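Local structure of putative secreted lipase (Streptomyces sp. W007, 5H6B) at residues 31-36 / 85-90; 117-122 / 126-131. The protein probably hydrolyses the ester bonds of triacylglycerols, as expected of a secreted, thermostable lipase with the alpha/beta-hydrolase fold. One frame throughout, in Å; residues are numbered along the deposited sequence.

Both contacts lie in the core of the alpha/beta-hydrolase fold, where helices pack on a central parallel sheet, and neither has a hydrogen bond across it. Contact 1 sets helix 80-98 on strand 32-35 through aliphatic groups and one phenyl ring. Contact 2 is larger and joins helix 115-121 to the start of strand 128-134. The two helices also meet each other: Tyr118 of contact 2 packs against Leu87 and Asp88 of contact 1, with Leu87 CD2 3.8 Å from Tyr118 CD2. The touching atoms of contact 1 are all apolar, although its helix carries the zinc ligand Asp88; contact 2 adds a buried hydroxyl and a lysine whose side chain lies near a bound zinc ion.

Contact 1 (31-36 / 85-90); sequences PVVLVH and EQLDVF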
# COMPACT_ATOMS: atom_id res chain seq x y z
N PRO A 31 -5.07 14.58 -1.44
CA PRO A 31 -5.93 13.43 -1.24
C PRO A 31 -5.09 12.15 -1.10
O PRO A 31 -3.98 12.07 -1.65
CB PRO A 31 -6.74 13.39 -2.53
CG PRO A 31 -5.76 13.85 -3.56
CD PRO A 31 -4.89 14.87 -2.87
N VAL A 32 -5.63 11.18 -0.38
CA VAL A 32 -4.96 9.91 -0.12
C VAL A 32 -5.55 8.84 -1.03
O VAL A 32 -6.78 8.71 -1.11
CB VAL A 32 -5.10 9.50 1.35
CG1 VAL A 32 -4.37 8.18 1.60
CG2 VAL A 32 -4.55 10.59 2.25
N VAL A 33 -4.68 8.11 -1.72
CA VAL A 33 -5.04 6.92 -2.49
C VAL A 33 -4.56 5.65 -1.77
O VAL A 33 -3.36 5.50 -1.49
CB VAL A 33 -4.52 6.99 -3.94
CG1 VAL A 33 -4.79 5.70 -4.70
CG2 VAL A 33 -5.16 8.16 -4.69
N LEU A 34 -5.50 4.75 -1.47
CA LEU A 34 -5.25 3.49 -0.82
C LEU A 34 -5.17 2.36 -1.85
O LEU A 34 -6.01 2.28 -2.75
CB LEU A 34 -6.35 3.20 0.18
CG LEU A 34 -6.63 4.24 1.27
CD1 LEU A 34 -7.68 3.71 2.23
CD2 LEU A 34 -5.37 4.64 2.02
N VAL A 35 -4.15 1.51 -1.72
CA VAL A 35 -3.81 0.49 -2.72
C VAL A 35 -3.72 -0.86 -2.01
O VAL A 35 -2.74 -1.13 -1.28
CB VAL A 35 -2.48 0.80 -3.44
CG1 VAL A 35 -2.23 -0.16 -4.60
CG2 VAL A 35 -2.49 2.22 -3.97
N HIS A 36 -4.75 -1.69 -2.21
CA HIS A 36 -4.86 -2.98 -1.49
C HIS A 36 -3.78 -3.99 -1.85
O HIS A 36 -3.03 -3.79 -2.78
CB HIS A 36 -6.24 -3.61 -1.76
CG HIS A 36 -6.47 -3.95 -3.18
ND1 HIS A 36 -5.86 -5.01 -3.81
CD2 HIS A 36 -7.24 -3.35 -4.12
CE1 HIS A 36 -6.24 -5.04 -5.07
NE2 HIS A 36 -7.08 -4.05 -5.28
N GLU A 85 -0.53 0.45 -14.34
CA GLU A 85 -1.22 1.32 -15.30
C GLU A 85 -2.60 1.69 -14.81
O GLU A 85 -3.01 2.84 -14.96
CB GLU A 85 -1.27 0.72 -16.71
CG GLU A 85 -2.04 1.53 -17.77
CD GLU A 85 -1.67 3.03 -17.86
OE1 GLU A 85 -0.49 3.40 -17.65
OE2 GLU A 85 -2.59 3.85 -18.14
N GLN A 86 -3.32 0.76 -14.19
CA GLN A 86 -4.63 1.09 -13.57
C GLN A 86 -4.48 2.17 -12.49
O GLN A 86 -5.32 3.08 -12.37
CB GLN A 86 -5.28 -0.13 -12.94
CG GLN A 86 -5.70 -1.21 -13.91
CD GLN A 86 -6.20 -2.43 -13.19
OE1 GLN A 86 -5.43 -3.25 -12.72
NE2 GLN A 86 -7.51 -2.55 -13.09
N LEU A 87 -3.42 2.05 -11.71
CA LEU A 87 -3.09 3.02 -10.66
C LEU A 87 -2.82 4.40 -11.28
O LEU A 87 -3.31 5.42 -10.76
CB LEU A 87 -1.87 2.54 -9.84
CG LEU A 87 -1.30 3.50 -8.80
CD1 LEU A 87 -2.33 3.79 -7.72
CD2 LEU A 87 -0.01 2.95 -8.20
N ASP A 88 -2.06 4.40 -12.37
CA ASP A 88 -1.78 5.61 -13.17
C ASP A 88 -3.06 6.37 -13.54
O ASP A 88 -3.22 7.54 -13.16
CB ASP A 88 -0.97 5.24 -14.42
CG ASP A 88 -0.38 6.45 -15.16
OD1 ASP A 88 -0.67 7.63 -14.80
OD2 ASP A 88 0.37 6.19 -16.12
N VAL A 89 -3.96 5.68 -14.25
CA VAL A 89 -5.28 6.24 -14.63
C VAL A 89 -6.06 6.72 -13.39
O VAL A 89 -6.65 7.82 -13.39
CB VAL A 89 -6.14 5.21 -15.41
CG1 VAL A 89 -7.59 5.64 -15.53
CG2 VAL A 89 -5.53 4.94 -16.79
N PHE A 90 -6.05 5.91 -12.34
CA PHE A 90 -6.80 6.24 -11.12
C PHE A 90 -6.28 7.51 -10.42
O PHE A 90 -7.09 8.35 -9.99
CB PHE A 90 -6.83 5.05 -10.16
CG PHE A 90 -7.75 5.23 -8.99
CD1 PHE A 90 -9.09 4.90 -9.09
CD2 PHE A 90 -7.27 5.73 -7.77
CE1 PHE A 90 -9.94 5.05 -8.01
CE2 PHE A 90 -8.12 5.88 -6.69
CZ PHE A 90 -9.46 5.54 -6.81
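On one face of the central parallel sheet of the alpha/beta-hydrolase fold, Val33 and Val35 of strand 32-35 meet Leu87 and Phe90 of helix 80-98, which belongs to the beta-alpha-beta crossover from strand 59-63 to strand 103-108. That crossover passes over strand 32-35, the strand lying between those two in the sheet. The helix runs nearly antiparallel to the strand, at 159° with the axes 11.0 Å apart, so that it is side chains that bridge the two segments. Val33 and Val35, two residues apart, offer methyls to the helix, while Leu34 between them points away from the helix, and its side chain touches Trp46 and Val60. CG1 of Val33 lies obliquely against the Phe90 ring and is shared by two of its atoms, 3.9 Å from both Phe90 CD2 and Phe90 CE2; the two side chains slide past each other in opposite directions. The ring extends to the sheet because its CG is anti to the backbone N (chi1 -171°), and it continues onto Phe61 and Leu63 of strand 59-63. One turn earlier, Leu87 sends its CD1 methyl in at the tip: this atom stands 4.1 Å from Val35 CG2 and more loosely, 4.3 Å, from Val33 CG1. Leu87 and Val35 cross at about a right angle. Leu87 also touches Pro115 of helix 115-121. With only methyl and ring carbons meeting, the contact depends on shape and exclusion of water, and its modest buried area of 146 Å² suggests that this strand supplies just part of the seat for the helix.

Contact 2 (117-122 / 126-131); sequences YYLKFL and DKVNAL
The C-terminal part of helix 115-121 lies beside the entry into strand 128-134, with Leu119 CA and Val128 CA 7.9 Å apart and the chain turning a corner at Asn129. Because of that corner Val128 and Leu131, three residues apart, both point toward the helix. Leu119 reaches across to them with its two branches: CD2 packs 3.8 Å from Val128 CB, the two side chains crossing at about a right angle, while CD1 goes to Leu131 CD2, 4.0 Å away. The torsions aim this fork across the contact: CG lies beside the backbone N (chi1 -67°) and the second torsion is extended. Tyr118 approaches Val128 with the rim of its ring; CG2 of Val128 sits near the ring plane, 3.7 Å from Tyr118 CE2. Beyond it the hydroxyl lies across the aliphatic stem of Lys127, with Tyr118 OH 3.6 Å from Lys127 CB and 3.8 Å from Lys127 CD. The model gives this buried hydroxyl no hydrogen-bond partner, and Lys127 meets it with carbon atoms only. The bend of the Lys127 chain at chi2 (132°) accompanies its course past the hydroxyl to an end near a bound zinc ion, where its NZ makes a long, weak ion pair with Asp92. Val128 and Leu131 also touch Leu105 of strand 103-108. A helix packed against the strand that follows it, beside the parallel strand that precedes it, makes a beta-alpha-beta unit, strand 103-108 to helix 115-121 to strand 128-134, whose first turn probably holds the nucleophile elbow of alpha/beta hydrolases.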
# COMPACT_ATOMS: atom_id res chain seq x y z
N TYR A 117 6.54 0.77 -9.37
CA TYR A 117 6.53 0.63 -10.83
C TYR A 117 5.96 1.89 -11.50
O TYR A 117 6.50 2.39 -12.50
CB TYR A 117 5.72 -0.59 -11.24
CG TYR A 117 5.97 -1.03 -12.66
CD1 TYR A 117 5.31 -0.43 -13.73
CD2 TYR A 117 6.89 -2.04 -12.95
CE1 TYR A 117 5.55 -0.81 -15.04
CE2 TYR A 117 7.12 -2.44 -14.26
CZ TYR A 117 6.46 -1.82 -15.29
OH TYR A 117 6.68 -2.22 -16.58
N TYR A 118 4.85 2.39 -10.96
CA TYR A 118 4.22 3.62 -11.44
C TYR A 118 5.17 4.81 -11.26
O TYR A 118 5.34 5.61 -12.18
CB TYR A 118 2.90 3.82 -10.71
CG TYR A 118 2.26 5.19 -10.70
CD1 TYR A 118 1.74 5.76 -11.86
CD2 TYR A 118 2.09 5.88 -9.50
CE1 TYR A 118 1.12 7.00 -11.83
CE2 TYR A 118 1.47 7.11 -9.47
CZ TYR A 118 0.99 7.67 -10.64
OH TYR A 118 0.37 8.89 -10.57
N LEU A 119 5.80 4.91 -10.09
CA LEU A 119 6.76 5.98 -9.81
C LEU A 119 7.98 5.96 -10.74
O LEU A 119 8.44 7.02 -11.17
CB LEU A 119 7.26 5.91 -8.37
CG LEU A 119 6.24 6.19 -7.27
CD1 LEU A 119 6.92 6.02 -5.94
CD2 LEU A 119 5.64 7.59 -7.42
N LYS A 120 8.48 4.76 -11.05
CA LYS A 120 9.72 4.60 -11.80
C LYS A 120 9.54 4.62 -13.31
O LYS A 120 10.36 5.20 -14.01
CB LYS A 120 10.43 3.30 -11.41
CG LYS A 120 11.11 3.36 -10.05
CD LYS A 120 11.67 2.01 -9.67
CE LYS A 120 12.46 2.09 -8.38
NZ LYS A 120 12.99 0.76 -7.96
N PHE A 121 8.49 3.97 -13.81
CA PHE A 121 8.33 3.73 -15.25
C PHE A 121 7.15 4.42 -15.93
O PHE A 121 7.11 4.45 -17.16
CB PHE A 121 8.26 2.23 -15.53
CG PHE A 121 9.42 1.47 -14.98
CD1 PHE A 121 10.72 1.71 -15.44
CD2 PHE A 121 9.24 0.52 -13.97
CE1 PHE A 121 11.80 1.00 -14.93
CE2 PHE A 121 10.32 -0.20 -13.45
CZ PHE A 121 11.60 0.05 -13.93
N LEU A 122 6.19 4.95 -15.17
CA LEU A 122 5.01 5.60 -15.74
C LEU A 122 4.89 7.07 -15.31
O LEU A 122 3.80 7.63 -15.32
CB LEU A 122 3.73 4.83 -15.36
CG LEU A 122 3.73 3.33 -15.66
CD1 LEU A 122 2.43 2.72 -15.18
CD2 LEU A 122 3.93 3.02 -17.15
N ASP A 126 6.00 12.74 -10.76
CA ASP A 126 5.36 14.05 -10.91
C ASP A 126 4.14 14.21 -10.02
O ASP A 126 3.98 15.23 -9.38
CB ASP A 126 4.96 14.29 -12.37
CG ASP A 126 6.15 14.42 -13.29
OD1 ASP A 126 7.19 14.95 -12.84
OD2 ASP A 126 6.06 13.99 -14.46
N LYS A 127 3.32 13.17 -9.96
CA LYS A 127 2.00 13.23 -9.33
C LYS A 127 1.94 12.75 -7.87
O LYS A 127 0.87 12.79 -7.27
CB LYS A 127 1.02 12.45 -10.21
CG LYS A 127 0.86 13.03 -11.61
CD LYS A 127 0.97 11.94 -12.67
CE LYS A 127 0.92 12.49 -14.09
NZ LYS A 127 0.79 11.40 -15.10
N VAL A 128 3.07 12.32 -7.29
CA VAL A 128 3.06 11.72 -5.93
C VAL A 128 4.11 12.33 -4.99
O VAL A 128 5.30 12.36 -5.28
CB VAL A 128 3.28 10.18 -5.99
CG1 VAL A 128 3.42 9.58 -4.60
CG2 VAL A 128 2.13 9.52 -6.73
N ASN A 129 3.63 12.74 -3.82
CA ASN A 129 4.45 13.32 -2.76
C ASN A 129 5.03 12.24 -1.83
O ASN A 129 6.22 12.25 -1.51
CB ASN A 129 3.61 14.34 -1.98
CG ASN A 129 4.24 14.76 -0.67
OD1 ASN A 129 5.22 15.49 -0.66
ND2 ASN A 129 3.67 14.34 0.43
N ALA A 130 4.17 11.32 -1.38
CA ALA A 130 4.55 10.29 -0.42
C ALA A 130 3.96 8.92 -0.76
O ALA A 130 2.82 8.80 -1.23
CB ALA A 130 4.17 10.70 1.00
N LEU A 131 4.78 7.89 -0.56
CA LEU A 131 4.36 6.52 -0.67
C LEU A 131 4.60 5.84 0.66
O LEU A 131 5.76 5.66 1.07
CB LEU A 131 5.13 5.79 -1.77
CG LEU A 131 4.84 4.28 -1.89
CD1 LEU A 131 3.36 3.96 -2.04
CD2 LEU A 131 5.64 3.68 -3.02